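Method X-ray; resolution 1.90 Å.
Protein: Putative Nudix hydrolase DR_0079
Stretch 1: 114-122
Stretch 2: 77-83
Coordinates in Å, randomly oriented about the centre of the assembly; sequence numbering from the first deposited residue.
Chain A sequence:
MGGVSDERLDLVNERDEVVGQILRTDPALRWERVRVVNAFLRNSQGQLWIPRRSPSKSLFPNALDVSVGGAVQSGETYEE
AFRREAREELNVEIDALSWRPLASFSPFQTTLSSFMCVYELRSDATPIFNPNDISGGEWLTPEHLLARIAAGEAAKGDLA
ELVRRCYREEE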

# COMPACT_ATOMS: atom_id res chain seq x y z
N SER A 114 -7.04 -2.25 -7.42
CA SER A 114 -6.30 -3.31 -8.12
C SER A 114 -6.20 -4.57 -7.29
O SER A 114 -6.62 -4.61 -6.14
CB SER A 114 -4.86 -2.85 -8.39
OG SER A 114 -4.81 -1.58 -9.00
N PHE A 115 -5.63 -5.61 -7.90
CA PHE A 115 -5.39 -6.85 -7.20
C PHE A 115 -4.27 -6.48 -6.24
O PHE A 115 -3.39 -5.68 -6.58
CB PHE A 115 -4.94 -7.93 -8.18
CG PHE A 115 -6.09 -8.63 -8.84
CD1 PHE A 115 -6.75 -9.65 -8.17
CD2 PHE A 115 -6.53 -8.25 -10.10
CE1 PHE A 115 -7.85 -10.28 -8.76
CE2 PHE A 115 -7.62 -8.87 -10.69
CZ PHE A 115 -8.28 -9.90 -10.01
N MET A 116 -4.29 -7.04 -5.04
CA MET A 116 -3.26 -6.67 -4.11
C MET A 116 -3.05 -7.59 -2.94
O MET A 116 -3.92 -8.38 -2.56
CB MET A 116 -3.56 -5.28 -3.55
CG MET A 116 -4.89 -5.20 -2.80
SD MET A 116 -5.16 -3.56 -2.06
CE MET A 116 -5.64 -2.59 -3.48
N CYS A 117 -1.86 -7.48 -2.38
CA CYS A 117 -1.52 -8.20 -1.18
C CYS A 117 -1.23 -7.05 -0.23
O CYS A 117 -0.53 -6.09 -0.60
CB CYS A 117 -0.27 -9.06 -1.35
SG CYS A 117 0.06 -10.06 0.11
N VAL A 118 -1.79 -7.15 0.97
CA VAL A 118 -1.59 -6.14 2.00
C VAL A 118 -0.75 -6.81 3.08
O VAL A 118 -1.02 -7.94 3.48
CB VAL A 118 -2.94 -5.69 2.61
CG1 VAL A 118 -2.73 -4.48 3.52
CG2 VAL A 118 -3.93 -5.36 1.51
N TYR A 119 0.29 -6.11 3.52
CA TYR A 119 1.20 -6.64 4.53
C TYR A 119 1.17 -5.79 5.78
O TYR A 119 0.71 -4.65 5.76
CB TYR A 119 2.63 -6.62 4.00
CG TYR A 119 2.83 -7.42 2.75
CD1 TYR A 119 3.05 -8.80 2.81
CD2 TYR A 119 2.81 -6.81 1.49
CE1 TYR A 119 3.25 -9.54 1.66
CE2 TYR A 119 3.00 -7.55 0.34
CZ TYR A 119 3.22 -8.91 0.42
OH TYR A 119 3.42 -9.64 -0.73
N GLU A 120 1.66 -6.35 6.88
CA GLU A 120 1.75 -5.59 8.12
C GLU A 120 3.21 -5.69 8.57
O GLU A 120 3.75 -6.79 8.71
CB GLU A 120 0.82 -6.16 9.19
CG GLU A 120 0.93 -5.39 10.51
CD GLU A 120 -0.03 -5.90 11.57
OE1 GLU A 120 0.16 -7.04 12.05
OE2 GLU A 120 -0.99 -5.16 11.90
N LEU A 121 3.83 -4.54 8.77
CA LEU A 121 5.22 -4.46 9.22
C LEU A 121 5.15 -4.06 10.69
O LEU A 121 4.37 -3.19 11.06
CB LEU A 121 5.97 -3.39 8.42
CG LEU A 121 7.48 -3.48 8.23
CD1 LEU A 121 7.80 -4.67 7.33
CD2 LEU A 121 8.01 -2.19 7.58
N ARG A 122 5.96 -4.70 11.54
CA ARG A 122 5.96 -4.38 12.97
C ARG A 122 7.22 -3.62 13.39
O ARG A 122 8.34 -4.09 13.19
CB ARG A 122 5.85 -5.66 13.81
CG ARG A 122 4.64 -6.54 13.51
CD ARG A 122 3.35 -5.73 13.54
NE ARG A 122 3.24 -4.93 14.75
CZ ARG A 122 2.95 -5.43 15.95
NH1 ARG A 122 2.74 -6.73 16.10
NH2 ARG A 122 2.88 -4.62 16.99
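Stretch 2 (77-83) TYEEAFR

The helix of stretch 2 packs obliquely across one side of the strand of stretch 1 through an apolar, largely aromatic contact that has no hydrogen bond or salt bridge between the two segments. Residues 78-83 are helical, with phi between -58° and -67° and psi between -38° and -52°, and the helix continues later in the chain. Thr 77 precedes it at the N-cap position with phi/psi of -90/168, and its side chain makes no capping bond. The first turns are held by backbone hydrogen bonds from Ala 81 N to Thr 77 O (3.1 Å), Phe 82 N to Tyr 78 O (3.0 Å) and Arg 83 N to Glu 79 O (2.9 Å). Stretch 1 is extended through Arg 122.

The N-to-C directions of helix and strand diverge by 58°, with a signed crossing angle of -58°, and the axes approach to 9.7 Å. The two segments therefore run in the same general sense, and residues later in the helix meet residues later in the strand. In register, Tyr 78 CA lies 6.8 Å from Cys 117 CA, whereas Phe 82 CA lies 8.3 Å from Tyr 119 CA. Cys 117, Tyr 119 and Leu 121 direct their CA-to-CB bonds toward the helix, as expected for alternate residues of a strand. From the helix, Tyr 78 and Phe 82, four residues and about one turn apart, point toward the strand.

Tyr 78, with chi1 in the m well, runs its ring past Cys 117 and Met 116 toward Phe 115. Its CD1 is 3.7 Å from Cys 117 CB, its CE1 is 4.0 Å from Met 116 CA, and its OH reaches to 3.9 Å from Phe 115 CB. The approach to Met 116 is thus to the backbone; the CA-to-CB bond of that residue points away from the helix. The Tyr 78 hydroxyl finds its hydrogen bonding elsewhere in the structure.

Tyr 119 links the two helical aromatics. Its ring forms an offset stack with that of Phe 82, the planes inclined by only 2° and the centroids 4.3 Å apart; the closest atoms are Tyr 119 CD2 and Phe 82 CG, at 3.7 Å. Tyr 119 CB also lies over the face of the Phe 82 ring, 4.0 Å from its centroid, in a CH-pi contact. At the far end of the tyrosine, OH comes within 3.2 Å of Tyr 78 CB. The same oxygen is 3.4 Å from Glu 79 N, but the angle is too poor for a hydrogen bond. Leu 121 extends the apolar surface, with CD1 3.8 Å from Phe 82 CZ.

The remaining helical side chains contribute little to the contact. Glu 80 points away from the strand, and its OE1 accepts a hydrogen bond from Thr 77 N at 3.1 Å. The end of Glu 79 also leads away, and its OE2 forms a salt bridge with Arg 83 NH2 at 3.1 Å. In all, 371 Å² of surface is buried, counting both sides.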

# COMPACT_ATOMS: atom_id res chain seq x y z
N THR A 77 7.31 -10.50 -8.06
CA THR A 77 6.32 -11.14 -7.21
C THR A 77 5.85 -10.08 -6.20
O THR A 77 6.48 -9.02 -6.08
CB THR A 77 6.91 -12.32 -6.45
OG1 THR A 77 5.85 -13.05 -5.81
CG2 THR A 77 7.87 -11.84 -5.41
N TYR A 78 4.77 -10.36 -5.49
CA TYR A 78 4.24 -9.42 -4.50
C TYR A 78 5.28 -9.08 -3.43
O TYR A 78 5.47 -7.91 -3.09
CB TYR A 78 2.98 -9.99 -3.84
CG TYR A 78 1.73 -9.92 -4.70
CD1 TYR A 78 1.02 -8.72 -4.85
CD2 TYR A 78 1.24 -11.05 -5.35
CE1 TYR A 78 -0.14 -8.65 -5.61
CE2 TYR A 78 0.08 -11.00 -6.13
CZ TYR A 78 -0.61 -9.80 -6.25
OH TYR A 78 -1.76 -9.75 -6.99
N GLU A 79 5.94 -10.10 -2.89
CA GLU A 79 6.94 -9.88 -1.85
C GLU A 79 8.10 -9.01 -2.34
O GLU A 79 8.58 -8.14 -1.62
CB GLU A 79 7.49 -11.23 -1.35
CG GLU A 79 8.40 -11.10 -0.12
CD GLU A 79 9.03 -12.42 0.28
OE1 GLU A 79 8.42 -13.48 0.03
OE2 GLU A 79 10.15 -12.40 0.85
N GLU A 80 8.55 -9.25 -3.57
CA GLU A 80 9.65 -8.47 -4.13
C GLU A 80 9.26 -7.01 -4.29
O GLU A 80 10.06 -6.11 -4.03
CB GLU A 80 10.09 -9.06 -5.47
CG GLU A 80 10.74 -10.43 -5.34
CD GLU A 80 10.94 -11.13 -6.67
OE1 GLU A 80 10.37 -10.65 -7.68
OE2 GLU A 80 11.65 -12.15 -6.70
N ALA A 81 8.02 -6.76 -4.70
CA ALA A 81 7.56 -5.38 -4.87
C ALA A 81 7.51 -4.71 -3.50
O ALA A 81 7.85 -3.53 -3.35
CB ALA A 81 6.19 -5.36 -5.52
N PHE A 82 7.08 -5.47 -2.50
CA PHE A 82 6.97 -4.98 -1.14
C PHE A 82 8.36 -4.58 -0.64
O PHE A 82 8.55 -3.46 -0.17
CB PHE A 82 6.35 -6.08 -0.25
CG PHE A 82 6.30 -5.74 1.22
CD1 PHE A 82 6.07 -4.44 1.65
CD2 PHE A 82 6.44 -6.75 2.17
CE1 PHE A 82 5.99 -4.15 3.01
CE2 PHE A 82 6.37 -6.46 3.53
CZ PHE A 82 6.14 -5.16 3.95
N ARG A 83 9.33 -5.48 -0.77
CA ARG A 83 10.68 -5.18 -0.33
C ARG A 83 11.23 -3.94 -1.02
O ARG A 83 11.89 -3.11 -0.40
CB ARG A 83 11.62 -6.37 -0.59
CG ARG A 83 13.03 -6.11 -0.09
CD ARG A 83 13.93 -7.32 -0.26
NE ARG A 83 13.55 -8.44 0.59
CZ ARG A 83 12.80 -9.47 0.20
NH1 ARG A 83 12.35 -9.52 -1.05
NH2 ARG A 83 12.51 -10.44 1.05